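Local coordinates for peptidase M16 inactive domain family protein (Pseudomonas fluorescens, PDB 3GWB), which belongs to the M16 peptidase family, generally metal-dependent hydrolases, but carries an inactive domain of that family, so that its own activity remains uncertain, at residues L114-V119 with S218-K223; Y266-L271 with K401-K406; S287-K292 with L327-D332. All blocks are in the same frame, centred on the assembly; numbering follows the deposited sequence.

Contact 1. Residues L114-V119 with S218-K223; sequences LFAEVV and SAALPK
The methyl of Ala116 lies against that of Ala220, CB to CB 3.6 Å, and brings the helix of 114-119 against segment 218-223, at the C-terminal part of helix 207-220. Alanine suits both places: with only a methyl on each side, the CA atoms of Ala116 and Ala220 come to 5.8 Å. Further along, toward Val119 and Leu221, larger residues take over as the backbones diverge. CG1 of Val119 meets CD2 of Leu221 at 3.8 Å, the two side chains lying alongside each other and pointing the same way. CG1 is placed anti to the backbone N (chi1 -174°), while the other methyl, CG2, turns inward over one face of the Phe115 ring, 3.8 Å above its plane and offset toward the rim. One valine thus serves the contact with one branch and its own helix with the other.

The carbonyl of Val119, close to the helix end, accepts a hydrogen bond from His188, while Ser218 OG, away from the contact, ties its own helix to Thr19 and Glu21. Val119 and Leu221 both reach Phe42 of strand 35-42, and Phe115 extends the same layer over Leu38 and Leu40, where bulky apolar side chains suit the interface between helix and sheet. Two helices laid next to each other on one face of a mixed sheet, and joined at their closest point by alanines, are characteristic of a layered alpha/beta fold such as the M16 domain.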
ATOM      1  N   LEU A 114      -7.935 -24.224   5.275  1.00  9.70           N
ATOM      2  CA  LEU A 114      -7.883 -23.487   4.019  1.00  9.40           C
ATOM      3  C   LEU A 114      -6.458 -22.991   3.772  1.00 10.14           C
ATOM      4  O   LEU A 114      -5.947 -23.067   2.654  1.00  9.73           O
ATOM      5  CB  LEU A 114      -8.854 -22.298   4.057  1.00 10.36           C
ATOM      6  CG  LEU A 114      -8.835 -21.330   2.866  1.00 10.35           C
ATOM      7  CD1 LEU A 114      -9.051 -22.094   1.557  1.00 12.50           C
ATOM      8  CD2 LEU A 114      -9.918 -20.273   3.065  1.00 12.40           C
ATOM      9  N   PHE A 115      -5.822 -22.486   4.824  1.00 10.01           N
ATOM     10  CA  PHE A 115      -4.454 -21.984   4.734  1.00  9.75           C
ATOM     11  C   PHE A 115      -3.484 -23.090   4.300  1.00  9.55           C
ATOM     12  O   PHE A 115      -2.639 -22.879   3.434  1.00  9.74           O
ATOM     13  CB  PHE A 115      -4.010 -21.423   6.084  1.00  8.85           C
ATOM     14  CG  PHE A 115      -2.618 -20.846   6.079  1.00  9.36           C
ATOM     15  CD1 PHE A 115      -2.355 -19.635   5.450  1.00  8.61           C
ATOM     16  CD2 PHE A 115      -1.567 -21.528   6.685  1.00  9.93           C
ATOM     17  CE1 PHE A 115      -1.067 -19.097   5.437  1.00 10.25           C
ATOM     18  CE2 PHE A 115      -0.270 -21.001   6.677  1.00 11.26           C
ATOM     19  CZ  PHE A 115      -0.019 -19.790   6.046  1.00  9.26           C
ATOM     20  N   ALA A 116      -3.605 -24.263   4.916  1.00  9.31           N
ATOM     21  CA  ALA A 116      -2.734 -25.385   4.577  1.00 11.06           C
ATOM     22  C   ALA A 116      -2.906 -25.753   3.104  1.00 12.32           C
ATOM     23  O   ALA A 116      -1.930 -26.011   2.397  1.00  9.85           O
ATOM     24  CB  ALA A 116      -3.058 -26.591   5.463  1.00 10.61           C
ATOM     25  N   GLU A 117      -4.155 -25.779   2.647  1.00 13.70           N
ATOM     26  CA  GLU A 117      -4.456 -26.109   1.262  1.00 15.36           C
ATOM     27  C   GLU A 117      -3.838 -25.078   0.316  1.00 13.76           C
ATOM     28  O   GLU A 117      -3.224 -25.432  -0.685  1.00 13.49           O
ATOM     29  CB  GLU A 117      -5.973 -26.162   1.053  1.00 19.44           C
ATOM     30  CG  GLU A 117      -6.399 -26.594  -0.343  1.00 28.52           C
ATOM     31  CD  GLU A 117      -6.639 -28.091  -0.464  1.00 33.96           C
ATOM     32  OE1 GLU A 117      -7.535 -28.613   0.238  1.00 38.28           O
ATOM     33  OE2 GLU A 117      -5.943 -28.749  -1.266  1.00 37.38           O
ATOM     34  N   VAL A 118      -4.003 -23.802   0.640  1.00 13.08           N
ATOM     35  CA  VAL A 118      -3.463 -22.724  -0.189  1.00 11.03           C
ATOM     36  C   VAL A 118      -1.936 -22.794  -0.346  1.00 12.58           C
ATOM     37  O   VAL A 118      -1.404 -22.727  -1.461  1.00 10.01           O
ATOM     38  CB  VAL A 118      -3.869 -21.331   0.388  1.00 12.11           C
ATOM     39  CG1 VAL A 118      -3.004 -20.225  -0.209  1.00  9.73           C
ATOM     40  CG2 VAL A 118      -5.341 -21.054   0.076  1.00  9.02           C
ATOM     41  N   VAL A 119      -1.225 -22.951   0.762  1.00 10.66           N
ATOM     42  CA  VAL A 119       0.226 -22.996   0.689  1.00 10.43           C
ATOM     43  C   VAL A 119       0.786 -24.351   0.264  1.00  9.83           C
ATOM     44  O   VAL A 119       1.792 -24.405  -0.431  1.00  8.59           O
ATOM     45  CB  VAL A 119       0.854 -22.576   2.039  1.00 10.27           C
ATOM     46  CG1 VAL A 119       2.370 -22.486   1.918  1.00 10.35           C
ATOM     47  CG2 VAL A 119       0.272 -21.235   2.479  1.00  7.33           C
ATOM     48  N   SER A 218       2.794 -28.402   8.472  1.00  9.27           N
ATOM     49  CA  SER A 218       3.954 -29.118   7.969  1.00 11.03           C
ATOM     50  C   SER A 218       3.552 -30.317   7.114  1.00 10.45           C
ATOM     51  O   SER A 218       4.141 -30.546   6.065  1.00  8.49           O
ATOM     52  CB  SER A 218       4.828 -29.578   9.139  1.00 10.60           C
ATOM     53  OG  SER A 218       6.001 -30.216   8.672  1.00 14.15           O
ATOM     54  N   ALA A 219       2.537 -31.064   7.545  1.00 10.21           N
ATOM     55  CA  ALA A 219       2.095 -32.254   6.803  1.00 10.88           C
ATOM     56  C   ALA A 219       1.422 -31.962   5.463  1.00 11.78           C
ATOM     57  O   ALA A 219       1.420 -32.817   4.570  1.00  9.73           O
ATOM     58  CB  ALA A 219       1.153 -33.095   7.667  1.00 11.65           C
ATOM     59  N   ALA A 220       0.853 -30.765   5.339  1.00 10.77           N
ATOM     60  CA  ALA A 220       0.154 -30.342   4.127  1.00 10.60           C
ATOM     61  C   ALA A 220       1.106 -29.853   3.035  1.00  9.99           C
ATOM     62  O   ALA A 220       0.727 -29.784   1.871  1.00  9.73           O
ATOM     63  CB  ALA A 220      -0.860 -29.236   4.464  1.00 12.15           C
ATOM     64  N   LEU A 221       2.336 -29.522   3.414  1.00  8.25           N
ATOM     65  CA  LEU A 221       3.331 -29.039   2.454  1.00  8.84           C
ATOM     66  C   LEU A 221       3.949 -30.188   1.677  1.00 10.05           C
ATOM     67  O   LEU A 221       3.874 -31.341   2.092  1.00  9.09           O
ATOM     68  CB  LEU A 221       4.464 -28.291   3.178  1.00  7.38           C
ATOM     69  CG  LEU A 221       4.122 -26.990   3.915  1.00  7.87           C
ATOM     70  CD1 LEU A 221       5.343 -26.459   4.672  1.00  9.12           C
ATOM     71  CD2 LEU A 221       3.637 -25.974   2.913  1.00  7.59           C
ATOM     72  N   PRO A 222       4.552 -29.891   0.520  1.00 10.70           N
ATOM     73  CA  PRO A 222       5.174 -30.976  -0.241  1.00 10.75           C
ATOM     74  C   PRO A 222       6.320 -31.499   0.634  1.00 11.31           C
ATOM     75  O   PRO A 222       6.896 -30.736   1.418  1.00  9.50           O
ATOM     76  CB  PRO A 222       5.695 -30.265  -1.491  1.00 13.00           C
ATOM     77  CG  PRO A 222       4.763 -29.079  -1.637  1.00 11.51           C
ATOM     78  CD  PRO A 222       4.585 -28.618  -0.223  1.00 11.24           C
ATOM     79  N   LYS A 223       6.640 -32.785   0.522  1.00 12.02           N
ATOM     80  CA  LYS A 223       7.727 -33.368   1.304  1.00 12.47           C
ATOM     81  C   LYS A 223       9.042 -33.127   0.581  1.00 15.19           C
ATOM     82  O   LYS A 223       9.109 -33.249  -0.643  1.00 14.40           O
ATOM     83  CB  LYS A 223       7.524 -34.875   1.477  1.00 15.02           C
ATOM     84  CG  LYS A 223       6.796 -35.283   2.749  1.00 16.54           C
ATOM     85  CD  LYS A 223       5.363 -34.854   2.755  1.00 20.04           C
ATOM     86  CE  LYS A 223       4.707 -35.248   4.072  1.00 20.55           C
ATOM     87  NZ  LYS A 223       3.335 -34.706   4.163  1.00 19.42           N
TER

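Contact 2. Residues Y266-L271 with K401-K406; sequences YAAVSL and KAAMNK
The carbonyl oxygen of Tyr266 is gripped twice by Ser270, on the helix that meets 401-406 through its neighbouring residues Ala268 and Val269. The backbone N of Ser270 gives the regular helical bond of 2.9 Å, and its hydroxyl OG adds a short one of 2.5 Å. These donors approach from opposite faces of the carbonyl plane, the hydroxyl standing 41° out of it. With chi1 at -61°, OG also sits over the centre of the Tyr266 ring, 3.5 Å above its plane. Serine fits here because it can close on its own helix, on the side turned away from the partner, while the ring makes a cation-pi interaction with Arg261.

The side chains that touch across the contact are all apolar. Ala268 CB touches Ala403 CB at 3.6 Å, and small methyls on both helices let the axes of the two segments approach to 8.5 Å while crossing almost at right angles (-95°). Val269 flanks this point, its CG1 resting 4.1 Å from the same Ala403 CB. From the other helix comes Met404, present as selenomethionine. Its chain starts anti to the carbonyl carbon and folds at both later torsions, which brings SE to the backbone of Val269, 3.9 Å from its O. A flexible, unbranched side chain is well suited to follow such a bend, and Met404 also packs against Tyr337 and Leu338 of helix 323-340, linking three helices.

The hydrogen bonds of both segments stay within their own helices, whereas what joins the helices is van der Waals contact, chiefly between methyl groups; a nearly perpendicular crossing of this kind probably owes its stability to that close contact and to the burial of the methyls.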
ATOM      1  N   TYR A 266      25.798  -7.200  14.387  1.00 18.87           N
ATOM      2  CA  TYR A 266      24.500  -6.708  13.940  1.00 18.00           C
ATOM      3  C   TYR A 266      23.950  -5.566  14.792  1.00 17.17           C
ATOM      4  O   TYR A 266      23.550  -4.527  14.266  1.00 17.38           O
ATOM      5  CB  TYR A 266      23.479  -7.847  13.918  1.00 18.92           C
ATOM      6  CG  TYR A 266      22.140  -7.412  13.381  1.00 20.32           C
ATOM      7  CD1 TYR A 266      21.981  -7.093  12.035  1.00 18.72           C
ATOM      8  CD2 TYR A 266      21.034  -7.290  14.223  1.00 22.11           C
ATOM      9  CE1 TYR A 266      20.758  -6.656  11.537  1.00 21.96           C
ATOM     10  CE2 TYR A 266      19.801  -6.849  13.738  1.00 23.52           C
ATOM     11  CZ  TYR A 266      19.670  -6.540  12.391  1.00 21.91           C
ATOM     12  OH  TYR A 266      18.455  -6.114  11.906  1.00 24.37           O
ATOM     13  N   ALA A 267      23.921  -5.758  16.106  1.00 16.71           N
ATOM     14  CA  ALA A 267      23.395  -4.731  17.000  1.00 17.54           C
ATOM     15  C   ALA A 267      24.216  -3.443  16.928  1.00 15.29           C
ATOM     16  O   ALA A 267      23.664  -2.338  16.930  1.00 13.51           O
ATOM     17  CB  ALA A 267      23.360  -5.256  18.440  1.00 18.21           C
ATOM     18  N   ALA A 268      25.535  -3.589  16.868  1.00 14.02           N
ATOM     19  CA  ALA A 268      26.422  -2.437  16.807  1.00 15.54           C
ATOM     20  C   ALA A 268      26.257  -1.652  15.508  1.00 15.65           C
ATOM     21  O   ALA A 268      26.213  -0.426  15.531  1.00 17.78           O
ATOM     22  CB  ALA A 268      27.871  -2.879  16.974  1.00 14.78           C
ATOM     23  N   VAL A 269      26.156  -2.349  14.378  1.00 17.87           N
ATOM     24  CA  VAL A 269      26.005  -1.659  13.094  1.00 17.54           C
ATOM     25  C   VAL A 269      24.602  -1.107  12.919  1.00 16.05           C
ATOM     26  O   VAL A 269      24.400  -0.126  12.206  1.00 16.42           O
ATOM     27  CB  VAL A 269      26.338  -2.577  11.884  1.00 17.54           C
ATOM     28  CG1 VAL A 269      27.758  -3.101  12.012  1.00 17.15           C
ATOM     29  CG2 VAL A 269      25.340  -3.712  11.791  1.00 17.90           C
ATOM     30  N   SER A 270      23.629  -1.734  13.573  1.00 15.23           N
ATOM     31  CA  SER A 270      22.256  -1.256  13.475  1.00 16.56           C
ATOM     32  C   SER A 270      22.160   0.095  14.172  1.00 14.56           C
ATOM     33  O   SER A 270      21.549   1.026  13.652  1.00 15.55           O
ATOM     34  CB  SER A 270      21.291  -2.248  14.124  1.00 18.88           C
ATOM     35  OG  SER A 270      21.360  -3.507  13.476  1.00 22.67           O
ATOM     36  N   LEU A 271      22.776   0.205  15.343  1.00 12.43           N
ATOM     37  CA  LEU A 271      22.739   1.458  16.088  1.00 11.78           C
ATOM     38  C   LEU A 271      23.588   2.518  15.381  1.00 11.55           C
ATOM     39  O   LEU A 271      23.228   3.697  15.339  1.00  9.87           O
ATOM     40  CB  LEU A 271      23.249   1.238  17.509  1.00 14.97           C
ATOM     41  CG  LEU A 271      22.976   2.383  18.479  1.00 13.98           C
ATOM     42  CD1 LEU A 271      21.499   2.374  18.901  1.00 14.10           C
ATOM     43  CD2 LEU A 271      23.876   2.221  19.689  1.00 16.78           C
ATOM     44  N   LYS A 401      31.881   2.740  16.567  1.00 15.68           N
ATOM     45  CA  LYS A 401      32.855   3.201  15.581  1.00 16.14           C
ATOM     46  C   LYS A 401      33.683   2.040  15.022  1.00 15.77           C
ATOM     47  O   LYS A 401      33.948   1.973  13.817  1.00 15.07           O
ATOM     48  CB  LYS A 401      33.781   4.252  16.204  1.00 15.85           C
ATOM     49  CG  LYS A 401      34.941   4.684  15.314  1.00 16.86           C
ATOM     50  CD  LYS A 401      35.814   5.706  16.025  1.00 20.05           C
ATOM     51  CE  LYS A 401      37.029   6.094  15.196  1.00 22.44           C
ATOM     52  NZ  LYS A 401      38.015   4.984  15.062  1.00 22.55           N
ATOM     53  N   ALA A 402      34.085   1.122  15.894  1.00 16.23           N
ATOM     54  CA  ALA A 402      34.885  -0.014  15.459  1.00 16.04           C
ATOM     55  C   ALA A 402      34.102  -0.909  14.514  1.00 16.00           C
ATOM     56  O   ALA A 402      34.614  -1.307  13.463  1.00 15.57           O
ATOM     57  CB  ALA A 402      35.358  -0.818  16.657  1.00 18.33           C
ATOM     58  N   ALA A 403      32.865  -1.222  14.888  1.00 15.61           N
ATOM     59  CA  ALA A 403      32.010  -2.085  14.083  1.00 17.09           C
ATOM     60  C   ALA A 403      31.756  -1.513  12.695  1.00 17.62           C
ATOM     61  O   ALA A 403      31.895  -2.217  11.702  1.00 19.23           O
ATOM     62  CB  ALA A 403      30.679  -2.325  14.804  1.00 17.22           C
HETATM   63  N   MSE A 404      31.384  -0.239  12.627  1.00 18.18           N
HETATM   64  CA  MSE A 404      31.117   0.394  11.340  1.00 16.71           C
HETATM   65  C   MSE A 404      32.366   0.373  10.461  1.00 17.61           C
HETATM   66  O   MSE A 404      32.276   0.157   9.251  1.00 17.43           O
HETATM   67  CB  MSE A 404      30.637   1.834  11.536  1.00 15.23           C
HETATM   68  CG  MSE A 404      29.256   1.960  12.209  1.00 14.52           C
HETATM   69 SE   MSE A 404      27.855   1.301  11.246  1.00 10.30          SE
HETATM   70  CE  MSE A 404      27.560   2.623  10.148  1.00 15.65           C
ATOM     71  N   ASN A 405      33.528   0.597  11.071  1.00 17.95           N
ATOM     72  CA  ASN A 405      34.786   0.584  10.332  1.00 19.36           C
ATOM     73  C   ASN A 405      35.192  -0.834   9.936  1.00 19.23           C
ATOM     74  O   ASN A 405      35.909  -1.036   8.954  1.00 17.63           O
ATOM     75  CB  ASN A 405      35.905   1.222  11.161  1.00 21.25           C
ATOM     76  CG  ASN A 405      35.937   2.734  11.037  1.00 22.28           C
ATOM     77  OD1 ASN A 405      35.758   3.455  12.019  1.00 26.43           O
ATOM     78  ND2 ASN A 405      36.173   3.223   9.823  1.00 23.24           N
ATOM     79  N   LYS A 406      34.730  -1.819  10.696  1.00 18.88           N
ATOM     80  CA  LYS A 406      35.067  -3.207  10.409  1.00 20.96           C
ATOM     81  C   LYS A 406      34.264  -3.768   9.236  1.00 20.89           C
ATOM     82  O   LYS A 406      34.679  -4.731   8.593  1.00 22.84           O
ATOM     83  CB  LYS A 406      34.829  -4.067  11.652  1.00 23.10           C
ATOM     84  CG  LYS A 406      35.166  -5.543  11.484  1.00 25.56           C
ATOM     85  CD  LYS A 406      34.815  -6.307  12.756  1.00 29.09           C
ATOM     86  CE  LYS A 406      35.106  -7.787  12.622  1.00 32.90           C
ATOM     87  NZ  LYS A 406      34.640  -8.548  13.819  1.00 33.69           N
TER

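Contact 3. Residues S287-K292 with L327-D332; sequences SEVREK and LKLVQD
Val289 carries the tight part of this contact: its CG2 methyl touches CD2 of Leu329 at 3.9 Å and CG2 of Val330 at 4.1 Å, whereas the flank formed by Glu288 and Lys292 is polar and looser. Val289 and Leu329 overlap flank to flank, each running toward the other's backbone, and Val330 slants across the valine from the next position. Leu329 reaches over because its CG is anti to the backbone N (chi1 171°), which carries CD2 out to Val289 and to within 4.2 Å of the carbonyl O of Glu288. With the axes of the two segments 10.3 Å apart, branched valine and leucine side chains are long enough to meet.

On the polar flank, Lys292 NZ forms a salt bridge of 2.9 Å with Glu288 OE2, on the syn side of the carboxylate. Long charged chains can span a helical turn and still face solvent, as Lys292 does. Segment 287-292 contains a pi-type turn, in which Lys292 N bonds to Ser287 O at 2.8 Å.

Leu295 and Thr296 also pack on Val289. Helix 323-340 meanwhile turns Leu327 and Gln331 to strands 249-257 and 414-419, so helix 284-292 packs on a helix that itself rests on a sheet, an arrangement typical of a layered alpha/beta domain.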
ATOM      1  N   SER A 287      20.626  15.829   9.035  1.00 20.39           N
ATOM      2  CA  SER A 287      21.057  17.086   9.635  1.00 23.08           C
ATOM      3  C   SER A 287      21.914  17.912   8.675  1.00 23.17           C
ATOM      4  O   SER A 287      21.656  19.095   8.460  1.00 23.72           O
ATOM      5  CB  SER A 287      21.841  16.806  10.916  1.00 25.19           C
ATOM      6  OG  SER A 287      22.444  17.989  11.403  1.00 29.55           O
ATOM      7  N   GLU A 288      22.923  17.279   8.084  1.00 23.95           N
ATOM      8  CA  GLU A 288      23.828  17.957   7.160  1.00 24.21           C
ATOM      9  C   GLU A 288      23.229  18.305   5.802  1.00 23.57           C
ATOM     10  O   GLU A 288      23.385  19.429   5.322  1.00 25.15           O
ATOM     11  CB  GLU A 288      25.079  17.105   6.932  1.00 25.48           C
ATOM     12  CG  GLU A 288      25.880  16.797   8.192  1.00 30.67           C
ATOM     13  CD  GLU A 288      26.386  18.048   8.885  1.00 34.84           C
ATOM     14  OE1 GLU A 288      26.949  18.931   8.198  1.00 36.39           O
ATOM     15  OE2 GLU A 288      26.228  18.144  10.122  1.00 37.31           O
ATOM     16  N   VAL A 289      22.547  17.349   5.178  1.00 21.36           N
ATOM     17  CA  VAL A 289      21.980  17.576   3.851  1.00 21.33           C
ATOM     18  C   VAL A 289      20.643  18.315   3.827  1.00 21.37           C
ATOM     19  O   VAL A 289      20.433  19.198   2.992  1.00 21.98           O
ATOM     20  CB  VAL A 289      21.815  16.245   3.081  1.00 20.69           C
ATOM     21  CG1 VAL A 289      21.418  16.532   1.636  1.00 20.26           C
ATOM     22  CG2 VAL A 289      23.109  15.442   3.132  1.00 20.58           C
ATOM     23  N   ARG A 290      19.740  17.955   4.730  1.00 20.79           N
ATOM     24  CA  ARG A 290      18.433  18.600   4.784  1.00 21.26           C
ATOM     25  C   ARG A 290      18.403  19.806   5.718  1.00 20.88           C
ATOM     26  O   ARG A 290      18.145  20.925   5.293  1.00 21.28           O
ATOM     27  CB  ARG A 290      17.361  17.601   5.228  1.00 21.93           C
ATOM     28  CG  ARG A 290      16.002  18.243   5.470  1.00 22.88           C
ATOM     29  CD  ARG A 290      14.974  17.255   5.990  1.00 24.91           C
ATOM     30  NE  ARG A 290      13.708  17.920   6.285  1.00 27.98           N
ATOM     31  CZ  ARG A 290      13.522  18.765   7.295  1.00 29.21           C
ATOM     32  NH1 ARG A 290      14.519  19.052   8.125  1.00 29.88           N
ATOM     33  NH2 ARG A 290      12.338  19.336   7.471  1.00 29.32           N
ATOM     34  N   GLU A 291      18.676  19.565   6.993  1.00 24.70           N
ATOM     35  CA  GLU A 291      18.648  20.607   8.017  1.00 27.52           C
ATOM     36  C   GLU A 291      19.506  21.846   7.758  1.00 28.76           C
ATOM     37  O   GLU A 291      18.990  22.966   7.692  1.00 28.53           O
ATOM     38  CB  GLU A 291      19.037  19.999   9.367  1.00 31.78           C
ATOM     39  CG  GLU A 291      19.017  20.982  10.515  1.00 38.85           C
ATOM     40  CD  GLU A 291      17.679  21.668  10.640  1.00 43.10           C
ATOM     41  OE1 GLU A 291      16.661  20.950  10.766  1.00 46.61           O
ATOM     42  OE2 GLU A 291      17.648  22.919  10.610  1.00 44.82           O
ATOM     43  N   LYS A 292      20.813  21.650   7.628  1.00 28.28           N
ATOM     44  CA  LYS A 292      21.740  22.756   7.401  1.00 29.14           C
ATOM     45  C   LYS A 292      21.797  23.283   5.965  1.00 28.73           C
ATOM     46  O   LYS A 292      21.924  24.487   5.747  1.00 27.35           O
ATOM     47  CB  LYS A 292      23.155  22.345   7.827  1.00 29.20           C
ATOM     48  CG  LYS A 292      23.301  21.952   9.294  1.00 29.84           C
ATOM     49  CD  LYS A 292      24.745  21.562   9.614  1.00 31.19           C
ATOM     50  CE  LYS A 292      24.915  21.182  11.079  1.00 30.42           C
ATOM     51  NZ  LYS A 292      26.311  20.744  11.386  1.00 32.95           N
ATOM     52  N   LEU A 327      26.400  14.926  -3.710  1.00 18.68           N
ATOM     53  CA  LEU A 327      27.039  13.616  -3.654  1.00 19.50           C
ATOM     54  C   LEU A 327      28.369  13.694  -2.909  1.00 20.35           C
ATOM     55  O   LEU A 327      28.717  12.788  -2.153  1.00 19.06           O
ATOM     56  CB  LEU A 327      27.272  13.068  -5.066  1.00 20.30           C
ATOM     57  CG  LEU A 327      28.021  11.730  -5.150  1.00 20.91           C
ATOM     58  CD1 LEU A 327      27.217  10.636  -4.469  1.00 20.72           C
ATOM     59  CD2 LEU A 327      28.272  11.370  -6.609  1.00 20.27           C
ATOM     60  N   LYS A 328      29.116  14.772  -3.138  1.00 21.86           N
ATOM     61  CA  LYS A 328      30.400  14.967  -2.477  1.00 21.31           C
ATOM     62  C   LYS A 328      30.160  15.134  -0.988  1.00 19.50           C
ATOM     63  O   LYS A 328      30.889  14.578  -0.170  1.00 17.10           O
ATOM     64  CB  LYS A 328      31.101  16.221  -3.002  1.00 24.16           C
ATOM     65  CG  LYS A 328      31.334  16.244  -4.499  1.00 29.72           C
ATOM     66  CD  LYS A 328      32.338  15.195  -4.936  1.00 32.06           C
ATOM     67  CE  LYS A 328      32.611  15.291  -6.436  1.00 34.32           C
ATOM     68  NZ  LYS A 328      33.086  16.645  -6.833  1.00 34.57           N
ATOM     69  N   LEU A 329      29.139  15.919  -0.648  1.00 16.96           N
ATOM     70  CA  LEU A 329      28.786  16.176   0.744  1.00 17.76           C
ATOM     71  C   LEU A 329      28.455  14.880   1.474  1.00 17.45           C
ATOM     72  O   LEU A 329      28.988  14.616   2.547  1.00 18.21           O
ATOM     73  CB  LEU A 329      27.584  17.133   0.827  1.00 16.42           C
ATOM     74  CG  LEU A 329      26.930  17.361   2.198  1.00 15.21           C
ATOM     75  CD1 LEU A 329      27.924  18.015   3.147  1.00 16.10           C
ATOM     76  CD2 LEU A 329      25.683  18.230   2.042  1.00 13.57           C
ATOM     77  N   VAL A 330      27.571  14.076   0.889  1.00 18.35           N
ATOM     78  CA  VAL A 330      27.180  12.811   1.506  1.00 17.52           C
ATOM     79  C   VAL A 330      28.409  11.943   1.740  1.00 17.95           C
ATOM     80  O   VAL A 330      28.565  11.348   2.807  1.00 16.83           O
ATOM     81  CB  VAL A 330      26.175  12.044   0.618  1.00 16.91           C
ATOM     82  CG1 VAL A 330      25.969  10.635   1.149  1.00 18.76           C
ATOM     83  CG2 VAL A 330      24.848  12.778   0.598  1.00 18.86           C
ATOM     84  N   GLN A 331      29.279  11.864   0.739  1.00 18.35           N
ATOM     85  CA  GLN A 331      30.495  11.068   0.868  1.00 20.36           C
ATOM     86  C   GLN A 331      31.372  11.591   2.007  1.00 19.68           C
ATOM     87  O   GLN A 331      31.907  10.808   2.787  1.00 19.81           O
ATOM     88  CB  GLN A 331      31.286  11.076  -0.442  1.00 21.84           C
ATOM     89  CG  GLN A 331      30.613  10.310  -1.567  1.00 26.64           C
ATOM     90  CD  GLN A 331      31.428  10.313  -2.847  1.00 29.32           C
ATOM     91  OE1 GLN A 331      31.669  11.367  -3.439  1.00 32.96           O
ATOM     92  NE2 GLN A 331      31.858   9.132  -3.281  1.00 29.81           N
ATOM     93  N   ASP A 332      31.514  12.912   2.102  1.00 19.88           N
ATOM     94  CA  ASP A 332      32.325  13.518   3.156  1.00 20.78           C
ATOM     95  C   ASP A 332      31.697  13.236   4.512  1.00 18.63           C
ATOM     96  O   ASP A 332      32.398  12.921   5.470  1.00 18.39           O
ATOM     97  CB  ASP A 332      32.442  15.036   2.969  1.00 24.72           C
ATOM     98  CG  ASP A 332      33.088  15.418   1.652  1.00 30.49           C
ATOM     99  OD1 ASP A 332      34.143  14.838   1.313  1.00 32.37           O
ATOM    100  OD2 ASP A 332      32.546  16.311   0.960  1.00 34.56           O
TER

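In the fold
Contact 1 comes first along the chain and lies in the half built round the six-stranded mixed sheet; contacts 2 and 3 belong to the half built round the five-stranded one, on the opposite side of the chain's centre. Centres of contacts 1 and 2 are 40 Å apart, those of 1 and 3 50 Å. Contacts 2 and 3 are closer, 21 Å between centres and about 11 Å between nearest atoms. Their helices 266-277 and 284-292 are consecutive, and the segments of contact 3 fall between those of contact 2. Helix 323-340 takes part in contact 3 and also touches Met404 of contact 2. The contacts thus fall separately in the two halves, consistent with two alpha/beta units.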